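UDP-glucose 4-epimerase (Brucella ovis, PDB 4WOK) probably interconverts UDP-glucose and UDP-galactose by inverting the sugar at C4, using a bound NAD as redox cofactor. Local coordinates at residues 270-275 with 317-322. The protein carries 2 engineered substitutions. Sequence-based numbering, arbitrary orientation.
Sequences REIVQS and SDLDTI
The carboxylate of Asp-320 comes near Ser-275 through OD1 alone, which stays 3.7 Å from Ser-275 OG, too far for a hydrogen bond. Asp-320 is modelled in two conformers, so this approach is doubtful. The Ser-275 hydroxyl is buried without a polar partner in the model. A second carboxylate, Asp-318, caps helix 319-326 as its N-cap residue. Its OD2 accepts two donors from the same face of the plane. Thr-321 N lies 3.1 Å from OD2 and 55° out of the plane. Thr-321 OG1, 2.7 Å from OD2, is on the syn side and only 22° out. The two bonds tie Asp-318 to Thr-321 across the first turn, from which the CB of Leu-319 points toward helix 269-280. Both helices lie outside the parallel Rossmann sheet, in the smaller C-terminal region that, in epimerases of this family, binds the UDP-sugar. Leu-319 CG, anti to the backbone N (chi1 -179°), heads toward the other helix, and its two methyls meet different neighbours. CD2 sits 3.7 Å from Ser-275 CB and 3.8 Å from Glu-271 O, an oxygen already accepting Ser-275 N in the helix. CD1 lies 4.2 Å from Ile-272 CG1, where the two side chains meet at about a right angle. Ile-272 also packs on Tyr-233, Leu-200 and Ile-201, while Glu-271 OE2 accepts from the backbone N of Ser-268, the residue just before helix 269-280.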
loop_
_atom_site.group_PDB
_atom_site.type_symbol
_atom_site.label_atom_id
_atom_site.label_comp_id
_atom_site.label_asym_id
_atom_site.label_seq_id
_atom_site.Cartn_x
_atom_site.Cartn_y
_atom_site.Cartn_z
ATOM N N ARG A 270 5.850 -0.658 -20.901
ATOM C CA ARG A 270 6.150 -1.612 -21.959
ATOM C C ARG A 270 6.596 -2.945 -21.368
ATOM O O ARG A 270 6.106 -3.997 -21.781
ATOM C CB ARG A 270 7.221 -1.056 -22.906
ATOM C CG ARG A 270 7.588 -1.989 -24.058
ATOM C CD ARG A 270 6.420 -2.178 -25.026
ATOM N NE ARG A 270 6.079 -0.941 -25.730
ATOM C CZ ARG A 270 4.867 -0.654 -26.198
ATOM N NH1 ARG A 270 3.867 -1.515 -26.039
ATOM N NH2 ARG A 270 4.654 0.499 -26.819
ATOM N N GLU A 271 7.496 -2.899 -20.383
ATOM C CA GLU A 271 7.980 -4.119 -19.740
ATOM C C GLU A 271 6.820 -4.930 -19.183
ATOM O O GLU A 271 6.762 -6.150 -19.332
ATOM C CB GLU A 271 8.953 -3.802 -18.608
ATOM C CG GLU A 271 10.253 -3.121 -19.004
ATOM C CD GLU A 271 11.111 -2.813 -17.782
ATOM O OE1 GLU A 271 11.607 -3.769 -17.151
ATOM O OE2 GLU A 271 11.267 -1.624 -17.433
ATOM N N ILE A 272 5.897 -4.232 -18.530
ATOM C CA ILE A 272 4.744 -4.878 -17.930
ATOM C C ILE A 272 3.870 -5.537 -18.989
ATOM O O ILE A 272 3.520 -6.708 -18.881
ATOM C CB ILE A 272 3.914 -3.867 -17.110
ATOM C CG1 ILE A 272 4.644 -3.558 -15.803
ATOM C CG2 ILE A 272 2.520 -4.411 -16.824
ATOM C CD1 ILE A 272 4.150 -2.322 -15.109
ATOM N N VAL A 273 3.527 -4.778 -20.019
ATOM C CA VAL A 273 2.720 -5.298 -21.109
ATOM C C VAL A 273 3.413 -6.492 -21.772
ATOM O O VAL A 273 2.791 -7.529 -22.010
ATOM C CB VAL A 273 2.433 -4.190 -22.138
ATOM C CG1 VAL A 273 2.044 -4.774 -23.479
ATOM C CG2 VAL A 273 1.355 -3.267 -21.598
ATOM N N GLN A 274 4.708 -6.357 -22.024
ATOM C CA GLN A 274 5.486 -7.447 -22.615
ATOM C C GLN A 274 5.466 -8.691 -21.739
ATOM O O GLN A 274 5.270 -9.801 -22.228
ATOM C CB GLN A 274 6.931 -7.018 -22.840
ATOM C CG GLN A 274 7.129 -5.996 -23.933
ATOM C CD GLN A 274 8.576 -5.542 -24.018
ATOM O OE1 GLN A 274 9.223 -5.293 -22.995
ATOM N NE2 GLN A 274 9.095 -5.446 -25.236
ATOM N N SER A 275 5.670 -8.493 -20.439
ATOM C CA SER A 275 5.704 -9.597 -19.489
ATOM C C SER A 275 4.367 -10.336 -19.453
ATOM O O SER A 275 4.335 -11.567 -19.440
ATOM C CB SER A 275 6.071 -9.083 -18.092
ATOM O OG SER A 275 6.218 -10.155 -17.176
ATOM N N SER A 317 9.490 -9.432 -5.381
ATOM C CA SER A 317 9.110 -8.288 -6.191
ATOM C C SER A 317 9.813 -8.211 -7.548
ATOM O O SER A 317 9.890 -7.141 -8.153
ATOM C CB SER A 317 9.344 -7.005 -5.402
ATOM O OG SER A 317 8.446 -6.925 -4.303
ATOM N N ASP A 318 10.306 -9.343 -8.036
ATOM C CA ASP A 318 10.734 -9.413 -9.427
ATOM C C ASP A 318 9.480 -9.372 -10.311
ATOM O O ASP A 318 8.434 -9.898 -9.930
ATOM C CB ASP A 318 11.559 -10.676 -9.680
ATOM C CG ASP A 318 10.869 -11.923 -9.172
ATOM O OD1 ASP A 318 10.826 -12.128 -7.936
ATOM O OD2 ASP A 318 10.366 -12.695 -10.013
ATOM N N LEU A 319 9.573 -8.730 -11.471
ATOM C CA LEU A 319 8.402 -8.544 -12.332
ATOM C C LEU A 319 7.679 -9.857 -12.613
ATOM O O LEU A 319 6.453 -9.933 -12.549
ATOM C CB LEU A 319 8.810 -7.884 -13.649
ATOM C CG LEU A 319 7.652 -7.616 -14.611
ATOM C CD1 LEU A 319 6.584 -6.745 -13.956
ATOM C CD2 LEU A 319 8.167 -6.973 -15.886
ATOM N N ASP A 320 8.455 -10.896 -12.904
ATOM C CA ASP A 320 7.862 -12.176 -13.257
ATOM C C ASP A 320 6.992 -12.737 -12.124
ATOM O O ASP A 320 5.896 -13.233 -12.391
ATOM C CB ASP A 320 8.948 -13.174 -13.670
ATOM C CG ASP A 320 9.259 -13.112 -15.165
ATOM O OD1 ASP A 320 9.098 -12.026 -15.770
ATOM O OD2 ASP A 320 9.658 -14.147 -15.738
ATOM N N THR A 321 7.432 -12.622 -10.875
ATOM C CA THR A 321 6.613 -13.084 -9.751
ATOM C C THR A 321 5.360 -12.224 -9.579
ATOM O O THR A 321 4.264 -12.737 -9.341
ATOM C CB THR A 321 7.412 -13.080 -8.437
ATOM O OG1 THR A 321 8.508 -13.996 -8.561
ATOM C CG2 THR A 321 6.535 -13.509 -7.273
ATOM N N ILE A 322 5.526 -10.916 -9.710
ATOM C CA ILE A 322 4.386 -10.003 -9.633
ATOM C C ILE A 322 3.351 -10.390 -10.682
ATOM O O ILE A 322 2.173 -10.563 -10.368
ATOM C CB ILE A 322 4.827 -8.545 -9.832
ATOM C CG1 ILE A 322 5.598 -8.064 -8.602
ATOM C CG2 ILE A 322 3.639 -7.658 -10.150
ATOM C CD1 ILE A 322 6.261 -6.716 -8.776
#